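Local coordinates for chromosomal replication initiator protein dnaA (Aquifex aeolicus, PDB 1L8Q) that binds ATP and probably acts at the chromosomal origin of replication, where its ATP-bound form is thought to initiate DNA replication once per cell cycle, at residues 96-107 with 126-137. Sequence-based numbering, arbitrary orientation.
Sequences YKSVDLLLLDDV and TLYLLEKQIILA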
# COMPACT_ATOMS: atom_id res chain seq x y z
N TYR A 96 -0.50 -28.10 4.80
CA TYR A 96 0.58 -27.15 4.74
C TYR A 96 1.95 -27.79 4.89
O TYR A 96 2.93 -27.32 4.30
CB TYR A 96 0.36 -26.04 5.79
CG TYR A 96 -0.58 -24.98 5.31
CD1 TYR A 96 -0.12 -23.94 4.51
CD2 TYR A 96 -1.93 -25.03 5.60
CE1 TYR A 96 -0.98 -22.97 4.04
CE2 TYR A 96 -2.81 -24.07 5.12
CZ TYR A 96 -2.32 -23.03 4.34
OH TYR A 96 -3.18 -22.05 3.85
N LYS A 97 2.02 -28.89 5.64
CA LYS A 97 3.30 -29.52 5.93
C LYS A 97 3.83 -30.32 4.75
O LYS A 97 4.99 -30.76 4.75
CB LYS A 97 3.19 -30.41 7.17
CG LYS A 97 3.30 -29.64 8.46
CD LYS A 97 3.07 -30.50 9.67
CE LYS A 97 3.00 -29.64 10.91
NZ LYS A 97 2.54 -30.40 12.10
N SER A 98 3.01 -30.48 3.73
CA SER A 98 3.36 -31.37 2.64
C SER A 98 3.74 -30.69 1.34
O SER A 98 3.87 -31.35 0.33
CB SER A 98 2.19 -32.28 2.35
OG SER A 98 1.37 -31.66 1.38
N VAL A 99 3.89 -29.38 1.34
CA VAL A 99 4.17 -28.70 0.08
C VAL A 99 5.67 -28.63 -0.22
O VAL A 99 6.49 -28.89 0.65
CB VAL A 99 3.58 -27.27 0.06
CG1 VAL A 99 2.07 -27.33 0.21
CG2 VAL A 99 4.18 -26.44 1.16
N ASP A 100 6.01 -28.29 -1.46
CA ASP A 100 7.40 -28.01 -1.81
C ASP A 100 7.65 -26.51 -1.67
O ASP A 100 8.79 -26.07 -1.55
CB ASP A 100 7.69 -28.40 -3.26
CG ASP A 100 7.34 -29.85 -3.58
OD1 ASP A 100 7.83 -30.76 -2.87
OD2 ASP A 100 6.61 -30.18 -4.54
N LEU A 101 6.58 -25.72 -1.71
CA LEU A 101 6.68 -24.27 -1.72
C LEU A 101 5.52 -23.64 -0.97
O LEU A 101 4.38 -23.73 -1.42
CB LEU A 101 6.64 -23.76 -3.17
CG LEU A 101 7.42 -22.47 -3.53
CD1 LEU A 101 6.71 -21.64 -4.60
CD2 LEU A 101 7.78 -21.59 -2.33
N LEU A 102 5.80 -22.99 0.15
CA LEU A 102 4.77 -22.29 0.90
C LEU A 102 4.93 -20.78 0.69
O LEU A 102 6.03 -20.22 0.83
CB LEU A 102 4.84 -22.67 2.38
CG LEU A 102 4.08 -21.77 3.35
CD1 LEU A 102 2.65 -21.72 2.97
CD2 LEU A 102 4.21 -22.28 4.76
N LEU A 103 3.85 -20.11 0.33
CA LEU A 103 3.90 -18.68 0.13
C LEU A 103 2.91 -18.03 1.07
O LEU A 103 1.69 -18.17 0.87
CB LEU A 103 3.53 -18.33 -1.31
CG LEU A 103 4.27 -19.03 -2.46
CD1 LEU A 103 3.52 -18.81 -3.74
CD2 LEU A 103 5.71 -18.54 -2.59
N LEU A 104 3.42 -17.35 2.10
CA LEU A 104 2.57 -16.67 3.06
C LEU A 104 2.70 -15.18 2.86
O LEU A 104 3.77 -14.58 3.11
CB LEU A 104 2.95 -17.05 4.48
CG LEU A 104 1.81 -16.87 5.49
CD1 LEU A 104 0.66 -17.81 5.12
CD2 LEU A 104 2.27 -17.09 6.91
N ASP A 105 1.61 -14.56 2.41
CA ASP A 105 1.60 -13.16 2.05
C ASP A 105 1.03 -12.33 3.19
O ASP A 105 0.19 -12.81 3.92
CB ASP A 105 0.72 -13.01 0.83
CG ASP A 105 1.05 -11.78 0.01
OD1 ASP A 105 1.90 -10.97 0.43
OD2 ASP A 105 0.51 -11.56 -1.10
N ASP A 106 1.49 -11.09 3.33
CA ASP A 106 0.98 -10.17 4.36
C ASP A 106 1.13 -10.64 5.82
O ASP A 106 0.21 -10.48 6.64
CB ASP A 106 -0.47 -9.80 4.07
CG ASP A 106 -0.62 -8.98 2.79
OD1 ASP A 106 -1.67 -9.12 2.10
OD2 ASP A 106 0.25 -8.18 2.37
N VAL A 107 2.31 -11.15 6.15
CA VAL A 107 2.63 -11.69 7.48
C VAL A 107 2.29 -10.78 8.66
O VAL A 107 2.04 -11.23 9.74
CB VAL A 107 4.09 -12.05 7.54
CG1 VAL A 107 4.53 -12.24 8.97
CG2 VAL A 107 4.33 -13.30 6.75
N THR A 126 8.69 -27.77 10.09
CA THR A 126 8.59 -28.99 9.30
C THR A 126 9.14 -28.76 7.91
O THR A 126 10.05 -29.45 7.46
CB THR A 126 7.13 -29.49 9.21
OG1 THR A 126 6.69 -29.95 10.49
CG2 THR A 126 7.04 -30.72 8.35
N LEU A 127 8.57 -27.78 7.21
CA LEU A 127 9.03 -27.49 5.88
C LEU A 127 10.53 -27.23 5.92
O LEU A 127 11.28 -27.68 5.04
CB LEU A 127 8.30 -26.30 5.30
CG LEU A 127 6.81 -26.54 5.07
CD1 LEU A 127 6.16 -25.32 4.47
CD2 LEU A 127 6.58 -27.75 4.18
N TYR A 128 10.97 -26.53 6.95
CA TYR A 128 12.37 -26.16 7.07
C TYR A 128 13.29 -27.39 7.24
O TYR A 128 14.30 -27.52 6.53
CB TYR A 128 12.55 -25.16 8.22
CG TYR A 128 13.94 -24.61 8.33
CD1 TYR A 128 14.33 -23.50 7.60
CD2 TYR A 128 14.86 -25.20 9.17
CE1 TYR A 128 15.60 -23.00 7.69
CE2 TYR A 128 16.12 -24.71 9.27
CZ TYR A 128 16.49 -23.60 8.52
OH TYR A 128 17.77 -23.10 8.62
N LEU A 129 12.93 -28.29 8.15
CA LEU A 129 13.75 -29.47 8.40
C LEU A 129 13.80 -30.34 7.16
O LEU A 129 14.68 -31.16 7.01
CB LEU A 129 13.20 -30.28 9.58
CG LEU A 129 13.39 -29.69 10.98
CD1 LEU A 129 12.67 -30.54 12.04
CD2 LEU A 129 14.86 -29.55 11.30
N LEU A 130 12.83 -30.15 6.27
CA LEU A 130 12.76 -30.93 5.04
C LEU A 130 13.36 -30.15 3.88
O LEU A 130 13.34 -30.60 2.74
CB LEU A 130 11.30 -31.27 4.73
CG LEU A 130 10.59 -32.21 5.72
CD1 LEU A 130 9.08 -32.13 5.56
CD2 LEU A 130 11.07 -33.63 5.56
N GLU A 131 13.91 -28.98 4.19
CA GLU A 131 14.45 -28.11 3.17
C GLU A 131 13.40 -27.76 2.12
O GLU A 131 13.69 -27.77 0.93
CB GLU A 131 15.68 -28.73 2.51
CG GLU A 131 16.89 -28.80 3.44
CD GLU A 131 18.13 -29.37 2.76
OE1 GLU A 131 18.08 -30.54 2.31
OE2 GLU A 131 19.15 -28.65 2.68
N LYS A 132 12.19 -27.48 2.57
CA LYS A 132 11.11 -27.03 1.67
C LYS A 132 11.11 -25.51 1.67
O LYS A 132 11.38 -24.88 2.71
CB LYS A 132 9.77 -27.57 2.13
CG LYS A 132 9.65 -29.05 1.97
CD LYS A 132 10.15 -29.46 0.61
CE LYS A 132 9.96 -30.96 0.35
NZ LYS A 132 10.44 -31.35 -1.01
N GLN A 133 10.83 -24.92 0.52
CA GLN A 133 10.99 -23.48 0.36
C GLN A 133 9.86 -22.70 0.99
O GLN A 133 8.69 -23.01 0.81
CB GLN A 133 11.12 -23.10 -1.11
CG GLN A 133 11.38 -21.62 -1.36
CD GLN A 133 12.80 -21.19 -0.96
OE1 GLN A 133 13.78 -21.72 -1.47
NE2 GLN A 133 12.89 -20.25 -0.04
N ILE A 134 10.22 -21.68 1.74
CA ILE A 134 9.25 -20.80 2.34
C ILE A 134 9.52 -19.40 1.84
O ILE A 134 10.66 -18.95 1.85
CB ILE A 134 9.41 -20.82 3.85
CG1 ILE A 134 9.20 -22.24 4.39
CG2 ILE A 134 8.44 -19.84 4.48
CD1 ILE A 134 9.81 -22.44 5.77
N ILE A 135 8.48 -18.73 1.35
CA ILE A 135 8.61 -17.35 0.98
C ILE A 135 7.54 -16.55 1.69
O ILE A 135 6.35 -16.85 1.57
CB ILE A 135 8.51 -17.17 -0.52
CG1 ILE A 135 9.51 -18.07 -1.22
CG2 ILE A 135 8.79 -15.72 -0.92
CD1 ILE A 135 9.50 -17.92 -2.70
N LEU A 136 7.96 -15.55 2.47
CA LEU A 136 7.04 -14.71 3.19
C LEU A 136 7.07 -13.34 2.57
O LEU A 136 8.06 -12.97 1.95
CB LEU A 136 7.45 -14.57 4.65
CG LEU A 136 7.41 -15.79 5.56
CD1 LEU A 136 6.34 -16.75 5.12
CD2 LEU A 136 8.74 -16.43 5.51
N ALA A 137 6.00 -12.59 2.76
CA ALA A 137 5.98 -11.20 2.33
C ALA A 137 5.26 -10.40 3.40
O ALA A 137 4.35 -10.92 4.09
CB ALA A 137 5.30 -11.05 1.03
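Leu127, on the last turn of helix 114-129, drives its two methyls into the bend between helix 89-97 and strand 101-105. CD1 meets CB of Leu102 at 3.6 Å, the two side chains crossing nearly at a right angle, while CD2 lies against the carbonyl oxygens of Tyr96 and Lys97; the leucine's branching serves both surfaces. Beside it, the extended aliphatic part of Lys97 runs across Thr126, its CE 3.7 Å from OG1. Where the strands begin, Lys132 and Asp100 lie side by side. Chi1 (-68°) sets Lys132 CG beside its backbone N, 3.4 Å from Val99 O. The bend at chi2 then turns Lys132 NZ into a salt bridge with Asp100 OD1 (3.3 Å), on the anti side and 18° out of the carboxylate plane; OD2 is bound by the Arg67 amide. With a methionine in its place, Asp100 OD1 would probably lose its positive partner. From here the strands run parallel, adjacent in the AAA+ core sheet and joined by helix 114-129 as a beta-alpha-beta unit. Leu102 N hydrogen-bonds Gln133 O (3.0 Å), and Leu102 O accepts one from Ile135 N (N-H...O 171°). Leu103 and Ile135 point the same way, CD2 against CB (3.7 Å), apolar as suits a face buried under Leu54 of helix 50-63; on the other, Leu136 CD1 packs against Leu104 CB beneath Phe120. Small Ala137 sets its CB 3.5 Å from OD1 of the ATP-site residue Asp105, whose OD2 is hydrogen-bonded to Thr51 OG1 and Tyr70 OH.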